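Side-chain contacts in aminotransferase (Bacillus subtilis, PDB 6L1O), which is a pyridoxal-phosphate-dependent aminotransferase of the pathway that makes the dipeptide antibiotic bacilysin: residues Y83-G88 with G286-T291; G210-D215 with R296-R301. All coordinates share one frame; numbering follows the deposited sequence.

Contact 1 of 2, residues Y83-G88 with G286-T291; sequences YKREYG and GDPEHT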
loop_
_atom_site.group_PDB
_atom_site.type_symbol
_atom_site.label_atom_id
_atom_site.label_comp_id
_atom_site.label_asym_id
_atom_site.label_seq_id
_atom_site.Cartn_x
_atom_site.Cartn_y
_atom_site.Cartn_z
ATOM N N TYR B 83 8.180 9.374 20.297
ATOM C CA TYR B 83 8.285 8.256 21.213
ATOM C C TYR B 83 9.034 8.617 22.504
ATOM O O TYR B 83 8.768 8.066 23.558
ATOM C CB TYR B 83 8.917 7.018 20.538
ATOM C CG TYR B 83 7.834 6.009 20.259
ATOM C CD1 TYR B 83 7.691 4.886 21.047
ATOM C CD2 TYR B 83 6.894 6.230 19.265
ATOM C CE1 TYR B 83 6.702 3.972 20.826
ATOM C CE2 TYR B 83 5.849 5.310 19.047
ATOM C CZ TYR B 83 5.769 4.185 19.837
ATOM O OH TYR B 83 4.753 3.291 19.599
ATOM N N LYS B 84 9.955 9.545 22.385
ATOM C CA LYS B 84 10.680 10.050 23.535
ATOM C C LYS B 84 9.772 10.924 24.414
ATOM O O LYS B 84 9.706 10.694 25.624
ATOM C CB LYS B 84 11.889 10.845 23.093
ATOM C CG LYS B 84 12.912 11.099 24.199
ATOM C CD LYS B 84 13.257 9.769 24.918
ATOM C CE LYS B 84 14.678 9.736 25.485
ATOM N NZ LYS B 84 15.062 11.002 26.191
ATOM N N ARG B 85 9.023 11.836 23.800
ATOM C CA ARG B 85 8.144 12.765 24.515
ATOM C C ARG B 85 6.996 12.030 25.177
ATOM O O ARG B 85 6.653 12.322 26.318
ATOM C CB ARG B 85 7.608 13.823 23.557
ATOM C CG ARG B 85 6.700 14.888 24.187
ATOM C CD ARG B 85 5.929 15.729 23.192
ATOM N NE ARG B 85 4.781 15.040 22.590
ATOM C CZ ARG B 85 4.088 15.480 21.546
ATOM N NH1 ARG B 85 4.360 16.647 20.961
ATOM N NH2 ARG B 85 3.060 14.775 21.098
ATOM N N GLU B 86 6.401 11.056 24.480
ATOM C CA GLU B 86 5.198 10.426 24.937
ATOM C C GLU B 86 5.450 9.278 25.872
ATOM O O GLU B 86 4.704 9.091 26.811
ATOM C CB GLU B 86 4.311 9.932 23.755
ATOM C CG GLU B 86 3.662 11.054 22.966
ATOM C CD GLU B 86 2.837 12.009 23.836
ATOM O OE1 GLU B 86 2.010 11.528 24.619
ATOM O OE2 GLU B 86 2.990 13.235 23.711
ATOM N N TYR B 87 6.471 8.484 25.590
ATOM C CA TYR B 87 6.702 7.210 26.302
ATOM C C TYR B 87 8.044 7.061 26.945
ATOM O O TYR B 87 8.329 6.051 27.589
ATOM C CB TYR B 87 6.482 6.071 25.311
ATOM C CG TYR B 87 5.147 6.140 24.645
ATOM C CD1 TYR B 87 3.979 6.036 25.376
ATOM C CD2 TYR B 87 5.043 6.353 23.261
ATOM C CE1 TYR B 87 2.706 6.119 24.734
ATOM C CE2 TYR B 87 3.807 6.414 22.639
ATOM C CZ TYR B 87 2.652 6.310 23.359
ATOM O OH TYR B 87 1.444 6.377 22.694
ATOM N N GLY B 88 8.901 8.041 26.764
ATOM C CA GLY B 88 10.230 7.963 27.339
ATOM C C GLY B 88 11.142 6.973 26.645
ATOM O O GLY B 88 12.155 6.547 27.219
ATOM N N GLY B 286 2.839 18.236 17.068
ATOM C CA GLY B 286 1.824 19.145 17.567
ATOM C C GLY B 286 1.507 19.069 19.053
ATOM O O GLY B 286 2.014 18.254 19.790
ATOM N N ASP B 287 0.676 20.013 19.493
ATOM C CA ASP B 287 0.336 20.187 20.926
ATOM C C ASP B 287 -0.418 18.912 21.387
ATOM O O ASP B 287 -1.491 18.616 20.873
ATOM C CB ASP B 287 -0.549 21.439 21.050
ATOM C CG ASP B 287 -0.931 21.798 22.483
ATOM O OD1 ASP B 287 -0.703 20.961 23.403
ATOM O OD2 ASP B 287 -1.416 22.975 22.665
ATOM N N PRO B 288 0.131 18.187 22.352
ATOM C CA PRO B 288 -0.582 16.965 22.814
ATOM C C PRO B 288 -1.914 17.251 23.515
ATOM O O PRO B 288 -2.733 16.361 23.623
ATOM C CB PRO B 288 0.421 16.303 23.766
ATOM C CG PRO B 288 1.248 17.420 24.268
ATOM C CD PRO B 288 1.352 18.421 23.144
ATOM N N GLU B 289 -2.166 18.494 23.922
ATOM C CA GLU B 289 -3.470 18.879 24.464
ATOM C C GLU B 289 -4.627 18.625 23.511
ATOM O O GLU B 289 -5.733 18.410 23.945
ATOM C CB GLU B 289 -3.488 20.378 24.897
ATOM N N HIS B 290 -4.376 18.610 22.206
ATOM C CA HIS B 290 -5.416 18.265 21.237
ATOM C C HIS B 290 -5.903 16.806 21.427
ATOM O O HIS B 290 -7.086 16.527 21.409
ATOM C CB HIS B 290 -4.908 18.441 19.780
ATOM C CG HIS B 290 -4.729 19.857 19.348
ATOM N ND1 HIS B 290 -5.782 20.680 19.018
ATOM C CD2 HIS B 290 -3.610 20.569 19.106
ATOM C CE1 HIS B 290 -5.318 21.853 18.637
ATOM N NE2 HIS B 290 -4.007 21.812 18.694
ATOM N N THR B 291 -4.952 15.899 21.627
ATOM C CA THR B 291 -5.233 14.487 21.796
ATOM C C THR B 291 -5.844 14.271 23.202
ATOM O O THR B 291 -6.733 13.495 23.330
ATOM C CB THR B 291 -3.953 13.643 21.613
ATOM O OG1 THR B 291 -3.306 14.005 20.377
ATOM C CG2 THR B 291 -4.231 12.172 21.577
HETATM O O HOH W 1 0.963 15.244 19.210
#
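Arg85 reaches from the last turn of helix 73-87 to Gly286 and Pro288. Its CG lies anti to the backbone N (chi1 -178°) and the chain stays extended until a bend at chi3, which turns the guanidinium across the Pro288 ring. NH1 donates to Gly286 O at 3.1 Å. The bond is bent, 138° at the hydrogen, and the carbonyl oxygen sits obliquely to the guanidinium rather than in its plane. Water 1 adds a second link: it accepts from Arg85 NH2 at 2.9 Å and donates to Gly286 O at 3.2 Å, so the carbonyl oxygen receives two donors. Pro288 lies over one guanidinium face, its CB 4.1 Å from Arg85 NH2. Gly286 and Asp287 belong to the short connection that follows helix 274-285. Helix 289-313 is probably the long helix leading from the large, cofactor-binding domain to the small one, as in class I aminotransferases, and Arg85 meets the chain just ahead of it, at the protein surface. Asp287 OD1 caps the turn into that helix by accepting from Glu289 N, which approaches from above the carboxylate plane.

Glu86 comes next and restrains the rotation of the guanidinium. Folded at chi2, it places OE2 2.8 Å from Arg85 NE, a salt bridge on the anti lone pair of that oxygen, with a weak second bond from Arg85 NH2. The same OE2 also approaches Pro288, ending 4.0 Å from its CB. Further back along the side chain, Glu86 CB rests over the centre of the Tyr87 ring. Gly88, at positive phi, then takes the chain out of the helix.

Contact 2 of 2, residues G210-D215 with R296-R301; sequences GAFEFD and RIYKER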
loop_
_atom_site.group_PDB
_atom_site.type_symbol
_atom_site.label_atom_id
_atom_site.label_comp_id
_atom_site.label_asym_id
_atom_site.label_seq_id
_atom_site.Cartn_x
_atom_site.Cartn_y
_atom_site.Cartn_z
ATOM N N GLY B 210 -3.091 3.636 21.578
ATOM C CA GLY B 210 -2.075 4.101 22.494
ATOM C C GLY B 210 -2.239 5.483 23.062
ATOM O O GLY B 210 -1.538 5.826 24.009
ATOM N N ALA B 211 -3.126 6.289 22.490
ATOM C CA ALA B 211 -3.431 7.614 23.029
ATOM C C ALA B 211 -4.565 7.515 24.081
ATOM O O ALA B 211 -4.805 8.434 24.839
ATOM C CB ALA B 211 -3.824 8.571 21.933
ATOM N N PHE B 212 -5.264 6.409 24.152
ATOM C CA PHE B 212 -6.538 6.401 24.875
ATOM C C PHE B 212 -6.601 5.419 26.019
ATOM O O PHE B 212 -7.246 4.406 25.910
ATOM C CB PHE B 212 -7.674 6.145 23.892
ATOM C CG PHE B 212 -7.698 7.115 22.753
ATOM C CD1 PHE B 212 -8.066 8.449 22.985
ATOM C CD2 PHE B 212 -7.327 6.742 21.471
ATOM C CE1 PHE B 212 -8.122 9.363 21.963
ATOM C CE2 PHE B 212 -7.373 7.668 20.435
ATOM C CZ PHE B 212 -7.743 8.987 20.686
ATOM N N GLU B 213 -5.927 5.735 27.118
ATOM C CA GLU B 213 -6.146 5.058 28.364
ATOM C C GLU B 213 -6.516 6.125 29.380
ATOM O O GLU B 213 -5.792 7.106 29.537
ATOM C CB GLU B 213 -4.918 4.291 28.809
ATOM C CG GLU B 213 -5.071 3.653 30.197
ATOM C CD GLU B 213 -3.958 2.656 30.515
ATOM O OE1 GLU B 213 -3.177 2.286 29.599
ATOM O OE2 GLU B 213 -3.864 2.210 31.667
ATOM N N PHE B 214 -7.653 5.942 30.046
ATOM C CA PHE B 214 -8.295 7.040 30.790
ATOM C C PHE B 214 -7.730 7.350 32.172
ATOM O O PHE B 214 -7.644 8.532 32.532
ATOM C CB PHE B 214 -9.770 6.765 30.881
ATOM C CG PHE B 214 -10.420 6.654 29.549
ATOM C CD1 PHE B 214 -10.453 7.752 28.685
ATOM C CD2 PHE B 214 -10.988 5.445 29.128
ATOM C CE1 PHE B 214 -11.064 7.664 27.443
ATOM C CE2 PHE B 214 -11.566 5.339 27.881
ATOM C CZ PHE B 214 -11.625 6.461 27.035
ATOM N N ASP B 215 -7.368 6.329 32.936
ATOM C CA ASP B 215 -6.847 6.531 34.330
ATOM C C ASP B 215 -5.361 6.932 34.387
ATOM O O ASP B 215 -4.917 7.486 35.378
ATOM C CB ASP B 215 -7.083 5.300 35.219
ATOM N N ARG B 296 -10.929 13.244 26.345
ATOM C CA ARG B 296 -11.954 13.683 27.270
ATOM C C ARG B 296 -13.319 13.627 26.610
ATOM O O ARG B 296 -14.297 13.316 27.283
ATOM C CB ARG B 296 -11.702 15.110 27.819
ATOM C CG ARG B 296 -10.474 15.305 28.688
ATOM C CD ARG B 296 -10.529 16.659 29.419
ATOM N NE ARG B 296 -10.287 17.801 28.510
ATOM C CZ ARG B 296 -9.075 18.218 28.140
ATOM N NH1 ARG B 296 -7.987 17.659 28.683
ATOM N NH2 ARG B 296 -8.932 19.240 27.333
ATOM N N ILE B 297 -13.400 13.889 25.308
ATOM C CA ILE B 297 -14.633 13.698 24.539
ATOM C C ILE B 297 -15.106 12.241 24.626
ATOM O O ILE B 297 -16.306 11.975 24.890
ATOM C CB ILE B 297 -14.509 14.119 23.088
ATOM C CG1 ILE B 297 -14.375 15.660 22.992
ATOM C CG2 ILE B 297 -15.688 13.651 22.243
ATOM C CD1 ILE B 297 -13.883 16.204 21.676
ATOM N N TYR B 298 -14.180 11.303 24.342
ATOM C CA TYR B 298 -14.573 9.889 24.399
ATOM C C TYR B 298 -15.001 9.489 25.797
ATOM O O TYR B 298 -16.016 8.773 25.940
ATOM C CB TYR B 298 -13.426 9.001 23.861
ATOM C CG TYR B 298 -13.239 9.143 22.371
ATOM C CD1 TYR B 298 -14.324 9.260 21.513
ATOM C CD2 TYR B 298 -11.960 9.175 21.802
ATOM C CE1 TYR B 298 -14.154 9.363 20.158
ATOM C CE2 TYR B 298 -11.779 9.288 20.462
ATOM C CZ TYR B 298 -12.854 9.382 19.627
ATOM O OH TYR B 298 -12.686 9.454 18.260
ATOM N N LYS B 299 -14.261 9.933 26.822
ATOM C CA LYS B 299 -14.598 9.605 28.199
ATOM C C LYS B 299 -16.005 10.144 28.591
ATOM O O LYS B 299 -16.773 9.469 29.252
ATOM C CB LYS B 299 -13.507 10.117 29.157
ATOM C CG LYS B 299 -13.741 9.877 30.652
ATOM C CD LYS B 299 -13.972 8.405 30.961
ATOM C CE LYS B 299 -14.142 8.162 32.477
ATOM N NZ LYS B 299 -14.937 6.937 32.740
ATOM N N GLU B 300 -16.327 11.346 28.145
ATOM C CA GLU B 300 -17.645 11.894 28.392
ATOM C C GLU B 300 -18.736 11.071 27.723
ATOM O O GLU B 300 -19.801 10.860 28.292
ATOM C CB GLU B 300 -17.699 13.325 27.919
ATOM C CG GLU B 300 -19.056 13.998 27.881
ATOM C CD GLU B 300 -19.722 14.116 29.230
ATOM O OE1 GLU B 300 -18.999 14.219 30.262
ATOM O OE2 GLU B 300 -20.992 14.123 29.255
ATOM N N ARG B 301 -18.504 10.628 26.502
ATOM C CA ARG B 301 -19.489 9.838 25.767
ATOM C C ARG B 301 -19.684 8.516 26.481
ATOM O O ARG B 301 -20.791 8.081 26.653
ATOM C CB ARG B 301 -19.056 9.603 24.304
ATOM C CG ARG B 301 -19.166 10.843 23.451
ATOM C CD ARG B 301 -18.587 10.616 22.075
ATOM N NE ARG B 301 -18.665 11.831 21.252
ATOM C CZ ARG B 301 -18.236 11.914 20.006
ATOM N NH1 ARG B 301 -17.743 10.835 19.375
ATOM N NH2 ARG B 301 -18.386 13.026 19.354
#
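Tyr298 points an edge of its ring at the face of Phe212, a T-shaped pair with planes at 74° and centroids 5.5 Å apart. It joins helix 289-313 to the loop that follows strand 202-206 in the class I aminotransferase fold; the same strand and loop supply Asp206, Ala208 and Tyr209 to the cofactor pocket. Phe212 touches Lys239 of that pocket while its own side chain stays about 10 Å from the bound pyridoxal phosphate (nearest atoms), which places it in the second shell.

The T is not centred. Phe212 CE1 lies near the plane of the tyrosine ring, 3.8 Å from Tyr298 CD2 and 4.0 Å from Tyr298 CE2, so one side of the phenyl ring carries the contact. Ala211 CB sits over the centre of the other face, so the phenyl ring lies between a methyl and a tyrosine edge. Tyr298 in turn meets the ring of Phe324, and backbone bonds of Phe212 with Thr323 and of Phe214 with Lys321 dock the loop beside that neighbouring segment.

Phe214 is turned differently, offering a face to the lysine and an edge to the tyrosine. Lys299 starts out extended and turns at chi2 (56°), which carries CD over the rim of one ring face, while its CB lies 3.9 Å from Phe214 CE1. The packing is chiefly aliphatic: Lys299 NZ is 5.9 Å from the ring centroid, at most a weak cation-pi attraction, and forms a salt bridge with Asp303. At the ring's edge, close to its plane, Phe214 CZ stands 4.4 Å from Tyr298 CB.

In the fold
From the N terminus, residues 83-88 come first, at the end of helix 73-87, and contact 1 closes only when the chain reaches 286-291. Its loop holds all seven strands of the central mixed sheet, 97-100 through 249-253. Contact 2 opens inside that loop at 210-215, after strand 202-206, and closes beyond it at 296-301, so the two cross rather than nest. Contact 1 ends on the approach to helix 289-313 and contact 2 on the helix itself. They adjoin directly: Thr291 CG2 lies 3.6 Å from Ala211 CB, and Tyr87 OH makes a weak hydrogen bond to Gly210 O. The approach to this helix is tied to helix 73-87, and the helix itself to the loop leaving the sheet.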